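Local coordinates for epoxide hydrolase (Aspergillus niger, PDB 3G02), which probably hydrolyses epoxides to vicinal diols, as an alpha/beta-hydrolase-fold epoxide hydrolase in an enantioselective form obtained by directed evolution, at residues A[7-12]-A[101-106]; A[130-135]-A[143-148]. The protein carries 9 engineered substitutions. One frame throughout, in Å; residues are numbered along the deposited sequence.

In the fold
Interactions 1 and 2 lie on adjoining strands of the central sheet, their centres about 11 Å apart. Interaction 1 lays the N-terminal segment 7-12 over the end of strand 95-102, a surface contact about 23 Å from the centre of the chain; interaction 2 packs helix 126-135 on strand 143-148 in the interior, about 16 Å from that centre. The antiparallel strands meet through a probable hydrogen bond between Leu102 O and Leu145 N, 2.8 Å. Leu102 also touches Phe132, the ring that carries interaction 2. Both contacts are away from the predicted catalytic residues Asp193, Tyr315 and His375; they pack the N-terminal loop and helix 126-135 onto neighbouring strands.

Interaction 1: A[7-12]-A[101-106]; sequences AKFPSS and ALFSER
Phe103 carries almost all of the contact, pointing its side chain at the run Ala7 to Pro10. Its CB lies 3.2 Å from Lys8 O, a close apolar-polar approach at the point where the ring leaves the strand end. CG is still beside that carbonyl and begins to meet Pro10. From there the two sides of the ring part company: CD1 and CE1 lie under CD and CG of Pro10, whereas CD2 and CE2 turn to Phe9. The closest ring carbons of the two phenylalanines are Phe103 CE2 and Phe9 CD1, 3.6 Å apart, and CZ at the tip stays near CD1 and CE1 of Phe9. With CG anti to the carbonyl carbon (chi1 -69°), the Phe103 ring lies beside its own backbone N, against the run Ala7 to Pro10. Pro10 CD makes a CH-pi contact over one face, 4.1 Å from the ring centroid, and Ala101 CB lies over the opposite face, each offset toward the rim. The Phe9 ring is oblique to that of Phe103, planes at 62°, and also meets Phe88 edge-to-face. Two waters bridge the backbones alongside this apolar patch. One accepts from Lys8 N and donates to Phe103 O, the water oxygen 2.8 Å from Phe103 O; the other donates both to Lys8 O and to Ser104 O. The two backbones are linked here through water, while Phe103 makes a direct backbone hydrogen bond to Phe6, just ahead of segment 7-12. Beyond the ring the chain turns: Ser104 OG accepts from Arg106 N at 2.9 Å, forming an ST turn, and also bonds to Leu141 O. This is plain packing of the N-terminal loop that precedes helix 26-38 against the end of strand 95-102, near the edge of the sheet of an alpha/beta-hydrolase fold.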
loop_
_atom_site.group_PDB
_atom_site.type_symbol
_atom_site.label_atom_id
_atom_site.label_comp_id
_atom_site.label_asym_id
_atom_site.label_seq_id
_atom_site.Cartn_x
_atom_site.Cartn_y
_atom_site.Cartn_z
ATOM N N ALA A 7 -36.282 19.738 -5.413
ATOM C CA ALA A 7 -35.466 20.256 -4.306
ATOM C C ALA A 7 -36.267 20.591 -3.045
ATOM O O ALA A 7 -35.700 21.033 -2.044
ATOM C CB ALA A 7 -34.660 21.467 -4.763
ATOM N N LYS A 8 -37.579 20.381 -3.096
ATOM C CA LYS A 8 -38.439 20.652 -1.948
ATOM C C LYS A 8 -38.380 19.494 -0.952
ATOM O O LYS A 8 -38.707 18.356 -1.290
ATOM C CB LYS A 8 -39.881 20.906 -2.410
ATOM C CG LYS A 8 -40.859 21.223 -1.287
ATOM C CD LYS A 8 -42.282 21.329 -1.814
ATOM C CE LYS A 8 -43.295 21.130 -0.696
ATOM N NZ LYS A 8 -44.686 21.022 -1.224
ATOM N N PHE A 9 -37.960 19.792 0.277
ATOM C CA PHE A 9 -37.929 18.797 1.346
ATOM C C PHE A 9 -39.325 18.239 1.605
ATOM O O PHE A 9 -40.315 18.966 1.445
ATOM C CB PHE A 9 -37.383 19.419 2.636
ATOM C CG PHE A 9 -35.878 19.380 2.762
ATOM C CD1 PHE A 9 -35.054 19.317 1.638
ATOM C CD2 PHE A 9 -35.286 19.445 4.018
ATOM C CE1 PHE A 9 -33.666 19.290 1.767
ATOM C CE2 PHE A 9 -33.905 19.426 4.160
ATOM C CZ PHE A 9 -33.090 19.346 3.032
ATOM N N PRO A 10 -39.417 16.954 2.002
ATOM C CA PRO A 10 -40.706 16.373 2.383
ATOM C C PRO A 10 -41.349 17.161 3.521
ATOM O O PRO A 10 -40.642 17.767 4.333
ATOM C CB PRO A 10 -40.331 14.969 2.861
ATOM C CG PRO A 10 -39.051 14.671 2.159
ATOM C CD PRO A 10 -38.325 15.968 2.112
ATOM N N SER A 11 -42.679 17.162 3.567
ATOM C CA SER A 11 -43.420 17.903 4.591
ATOM C C SER A 11 -43.094 17.426 6.006
ATOM O O SER A 11 -43.169 18.204 6.960
ATOM C CB SER A 11 -44.927 17.804 4.344
ATOM O OG SER A 11 -45.379 16.469 4.494
ATOM N N SER A 12 -42.730 16.151 6.128
ATOM C CA SER A 12 -42.406 15.532 7.418
ATOM C C SER A 12 -40.962 15.784 7.876
ATOM O O SER A 12 -40.587 15.398 8.986
ATOM C CB SER A 12 -42.696 14.029 7.373
ATOM O OG SER A 12 -42.022 13.412 6.285
ATOM N N ALA A 101 -29.991 14.874 -3.835
ATOM C CA ALA A 101 -31.320 14.288 -3.711
ATOM C C ALA A 101 -32.242 14.643 -4.858
ATOM O O ALA A 101 -32.128 15.712 -5.448
ATOM C CB ALA A 101 -31.970 14.710 -2.395
ATOM N N LEU A 102 -33.152 13.720 -5.158
ATOM C CA LEU A 102 -34.363 14.052 -5.894
ATOM C C LEU A 102 -35.519 13.756 -4.957
ATOM O O LEU A 102 -35.762 12.601 -4.609
ATOM C CB LEU A 102 -34.503 13.226 -7.175
ATOM C CG LEU A 102 -33.523 13.476 -8.324
ATOM C CD1 LEU A 102 -33.845 12.514 -9.460
ATOM C CD2 LEU A 102 -33.552 14.915 -8.824
ATOM N N PHE A 103 -36.203 14.813 -4.524
ATOM C CA PHE A 103 -37.371 14.662 -3.669
ATOM C C PHE A 103 -38.656 14.703 -4.479
ATOM O O PHE A 103 -38.848 15.581 -5.319
ATOM C CB PHE A 103 -37.410 15.750 -2.594
ATOM C CG PHE A 103 -36.330 15.622 -1.558
ATOM C CD1 PHE A 103 -36.310 14.541 -0.683
ATOM C CD2 PHE A 103 -35.342 16.592 -1.453
ATOM C CE1 PHE A 103 -35.307 14.422 0.280
ATOM C CE2 PHE A 103 -34.338 16.485 -0.492
ATOM C CZ PHE A 103 -34.325 15.402 0.374
ATOM N N SER A 104 -39.524 13.736 -4.219
ATOM C CA SER A 104 -40.847 13.721 -4.821
ATOM C C SER A 104 -41.766 14.704 -4.103
ATOM O O SER A 104 -41.547 15.032 -2.933
ATOM C CB SER A 104 -41.429 12.316 -4.753
ATOM O OG SER A 104 -42.724 12.271 -5.330
ATOM N N GLU A 105 -42.781 15.182 -4.817
ATOM C CA GLU A 105 -43.840 15.988 -4.210
ATOM C C GLU A 105 -44.997 15.093 -3.758
ATOM O O GLU A 105 -45.961 15.572 -3.155
ATOM C CB GLU A 105 -44.332 17.067 -5.180
ATOM C CG GLU A 105 -43.398 18.268 -5.318
ATOM C CD GLU A 105 -43.805 19.223 -6.432
ATOM O OE1 GLU A 105 -44.978 19.186 -6.868
ATOM O OE2 GLU A 105 -42.949 20.021 -6.872
ATOM N N ARG A 106 -44.891 13.795 -4.047
ATOM C CA ARG A 106 -45.892 12.814 -3.636
ATOM C C ARG A 106 -45.749 12.452 -2.163
ATOM O O ARG A 106 -44.638 12.232 -1.671
ATOM C CB ARG A 106 -45.805 11.540 -4.482
ATOM C CG ARG A 106 -46.166 11.721 -5.944
ATOM C CD ARG A 106 -47.169 10.667 -6.407
ATOM N NE ARG A 106 -46.604 9.321 -6.489
ATOM C CZ ARG A 106 -47.324 8.210 -6.636
ATOM N NH1 ARG A 106 -48.651 8.269 -6.710
ATOM N NH2 ARG A 106 -46.719 7.030 -6.703
HETATM O O HOH W 1 -39.434 18.222 -4.493
HETATM O O HOH W 2 -41.170 17.006 -1.142
#

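Interaction 2: A[130-135]-A[143-148]; sequences QLFREE and FHLVVP
The beta-alpha-beta unit formed by strand 110-115, helix 126-135 and strand 143-148 is packed together here through Phe132, which reaches from the helix to Leu145 and Phe143 on the strand. Leu145 sends CD1 over one face of the Phe132 ring, toward its rim: the methyl is 3.6 Å from the centroid, 22° off the ring normal. Leu145 CD1 lies 3.4 Å from Phe132 CD2, its nearest ring atom. This CH-pi contact uses one branch of the leucine: CB already points toward the helix, and CD1, carried on extended from CA, is the branch that touches. Phe143, two residues earlier and so on the same side of the strand, meets the other part of the ring. Its CD2 and CE2 are set against CE1 and CZ of Phe132, with Phe132 CE1 to Phe143 CD2 at 3.7 Å. The two ring planes are inclined at 72° and their centroids lie 5.8 Å apart. In the alpha/beta-hydrolase fold, helices cover both sides of a mostly parallel sheet, and this helix lies against one side. Helix 382-396 shares that side: its Lys386 makes a cation-pi contact with Phe132, while Phe143 rests on Thr390 and Val393. His144 and Val146 point to the other side of the sheet, where Val146 packs on helix 167-180. Along the outer part of helix 126-135 the polar side chains tie to one another. Gln130 NE2 donates to Glu134 OE2 at 3.0 Å, nearly straight at 170°. Glu134 OE2 lies close to the amide plane of Gln130, whereas the nitrogen meets that oxygen from above the carboxylate plane. Arg133 NH2 gives Gln130 OE1 a weak bond, and Arg133 NH1 also bonds to Ser84 O.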
loop_
_atom_site.group_PDB
_atom_site.type_symbol
_atom_site.label_atom_id
_atom_site.label_comp_id
_atom_site.label_asym_id
_atom_site.label_seq_id
_atom_site.Cartn_x
_atom_site.Cartn_y
_atom_site.Cartn_z
ATOM N N GLN A 130 -30.225 11.091 -13.111
ATOM C CA GLN A 130 -30.583 11.666 -14.408
ATOM C C GLN A 130 -31.703 10.872 -15.077
ATOM O O GLN A 130 -32.657 11.457 -15.594
ATOM C CB GLN A 130 -29.356 11.752 -15.321
ATOM C CG GLN A 130 -29.640 12.365 -16.703
ATOM C CD GLN A 130 -30.090 13.824 -16.639
ATOM O OE1 GLN A 130 -29.674 14.581 -15.760
ATOM N NE2 GLN A 130 -30.933 14.223 -17.585
ATOM N N LEU A 131 -31.596 9.546 -15.043
ATOM C CA LEU A 131 -32.633 8.690 -15.606
ATOM C C LEU A 131 -33.978 8.958 -14.934
ATOM O O LEU A 131 -34.995 9.103 -15.613
ATOM C CB LEU A 131 -32.249 7.214 -15.489
ATOM C CG LEU A 131 -31.066 6.723 -16.332
ATOM C CD1 LEU A 131 -30.647 5.340 -15.873
ATOM C CD2 LEU A 131 -31.386 6.724 -17.827
ATOM N N PHE A 132 -33.976 9.053 -13.607
ATOM C CA PHE A 132 -35.203 9.354 -12.872
ATOM C C PHE A 132 -35.797 10.712 -13.237
ATOM O O PHE A 132 -37.008 10.818 -13.456
ATOM C CB PHE A 132 -34.982 9.256 -11.360
ATOM C CG PHE A 132 -35.148 7.866 -10.814
ATOM C CD1 PHE A 132 -36.418 7.303 -10.687
ATOM C CD2 PHE A 132 -34.044 7.119 -10.421
ATOM C CE1 PHE A 132 -36.588 6.015 -10.180
ATOM C CE2 PHE A 132 -34.205 5.832 -9.909
ATOM C CZ PHE A 132 -35.478 5.277 -9.789
ATOM N N ARG A 133 -34.950 11.739 -13.312
ATOM C CA ARG A 133 -35.399 13.094 -13.644
ATOM C C ARG A 133 -35.940 13.189 -15.075
ATOM O O ARG A 133 -36.834 13.991 -15.354
ATOM C CB ARG A 133 -34.272 14.110 -13.431
ATOM C CG ARG A 133 -34.708 15.560 -13.582
ATOM C CD ARG A 133 -33.735 16.510 -12.920
ATOM N NE ARG A 133 -32.445 16.562 -13.607
ATOM C CZ ARG A 133 -31.422 17.313 -13.209
ATOM N NH1 ARG A 133 -31.538 18.071 -12.126
ATOM N NH2 ARG A 133 -30.284 17.304 -13.893
ATOM N N GLU A 134 -35.386 12.376 -15.971
ATOM C CA GLU A 134 -35.836 12.323 -17.362
ATOM C C GLU A 134 -37.199 11.648 -17.504
ATOM O O GLU A 134 -37.936 11.920 -18.456
ATOM C CB GLU A 134 -34.816 11.577 -18.222
ATOM C CG GLU A 134 -33.580 12.390 -18.549
ATOM C CD GLU A 134 -32.466 11.573 -19.173
ATOM O OE1 GLU A 134 -32.482 10.326 -19.069
ATOM O OE2 GLU A 134 -31.561 12.193 -19.770
ATOM N N GLU A 135 -37.522 10.778 -16.550
ATOM C CA GLU A 135 -38.647 9.852 -16.665
ATOM C C GLU A 135 -39.833 10.200 -15.771
ATOM O O GLU A 135 -40.888 9.574 -15.864
ATOM C CB GLU A 135 -38.171 8.434 -16.362
ATOM C CG GLU A 135 -37.248 7.877 -17.434
ATOM C CD GLU A 135 -36.474 6.654 -16.979
ATOM O OE1 GLU A 135 -36.941 5.944 -16.065
ATOM O OE2 GLU A 135 -35.384 6.411 -17.540
ATOM N N PHE A 143 -40.377 7.710 -5.848
ATOM C CA PHE A 143 -39.430 7.560 -4.747
ATOM C C PHE A 143 -38.848 8.902 -4.339
ATOM O O PHE A 143 -38.818 9.845 -5.129
ATOM C CB PHE A 143 -38.257 6.647 -5.146
ATOM C CG PHE A 143 -38.658 5.370 -5.838
ATOM C CD1 PHE A 143 -39.700 4.580 -5.355
ATOM C CD2 PHE A 143 -37.949 4.929 -6.953
ATOM C CE1 PHE A 143 -40.054 3.390 -5.996
ATOM C CE2 PHE A 143 -38.290 3.742 -7.592
ATOM C CZ PHE A 143 -39.347 2.967 -7.111
ATOM N N HIS A 144 -38.389 8.985 -3.092
ATOM C CA HIS A 144 -37.431 10.012 -2.706
ATOM C C HIS A 144 -36.068 9.359 -2.854
ATOM O O HIS A 144 -35.854 8.258 -2.344
ATOM C CB HIS A 144 -37.624 10.445 -1.252
ATOM C CG HIS A 144 -38.916 11.156 -0.990
ATOM N ND1 HIS A 144 -39.217 12.383 -1.539
ATOM C CD2 HIS A 144 -39.969 10.825 -0.206
ATOM C CE1 HIS A 144 -40.410 12.768 -1.121
ATOM N NE2 HIS A 144 -40.884 11.843 -0.307
ATOM N N LEU A 145 -35.162 10.023 -3.564
ATOM C CA LEU A 145 -33.829 9.469 -3.792
ATOM C C LEU A 145 -32.792 10.342 -3.106
ATOM O O LEU A 145 -32.519 11.459 -3.545
ATOM C CB LEU A 145 -33.552 9.325 -5.291
ATOM C CG LEU A 145 -34.552 8.426 -6.027
ATOM C CD1 LEU A 145 -34.630 8.803 -7.492
ATOM C CD2 LEU A 145 -34.234 6.950 -5.839
ATOM N N VAL A 146 -32.241 9.822 -2.011
ATOM C CA VAL A 146 -31.246 10.534 -1.214
ATOM C C VAL A 146 -29.890 9.857 -1.401
ATOM O O VAL A 146 -29.764 8.646 -1.207
ATOM C CB VAL A 146 -31.626 10.534 0.289
ATOM C CG1 VAL A 146 -30.622 11.344 1.112
ATOM C CG2 VAL A 146 -33.046 11.080 0.493
ATOM N N VAL A 147 -28.897 10.652 -1.787
ATOM C CA VAL A 147 -27.548 10.158 -2.063
ATOM C C VAL A 147 -26.557 10.891 -1.150
ATOM O O VAL A 147 -26.028 11.949 -1.514
ATOM C CB VAL A 147 -27.156 10.353 -3.547
ATOM C CG1 VAL A 147 -25.828 9.673 -3.833
ATOM C CG2 VAL A 147 -28.233 9.796 -4.474
ATOM N N PRO A 148 -26.319 10.329 0.052
ATOM C CA PRO A 148 -25.429 11.006 0.980
ATOM C C PRO A 148 -23.957 10.808 0.661
ATOM O O PRO A 148 -23.561 9.781 0.095
ATOM C CB PRO A 148 -25.762 10.350 2.322
ATOM C CG PRO A 148 -26.217 9.000 1.985
ATOM C CD PRO A 148 -26.866 9.084 0.619
#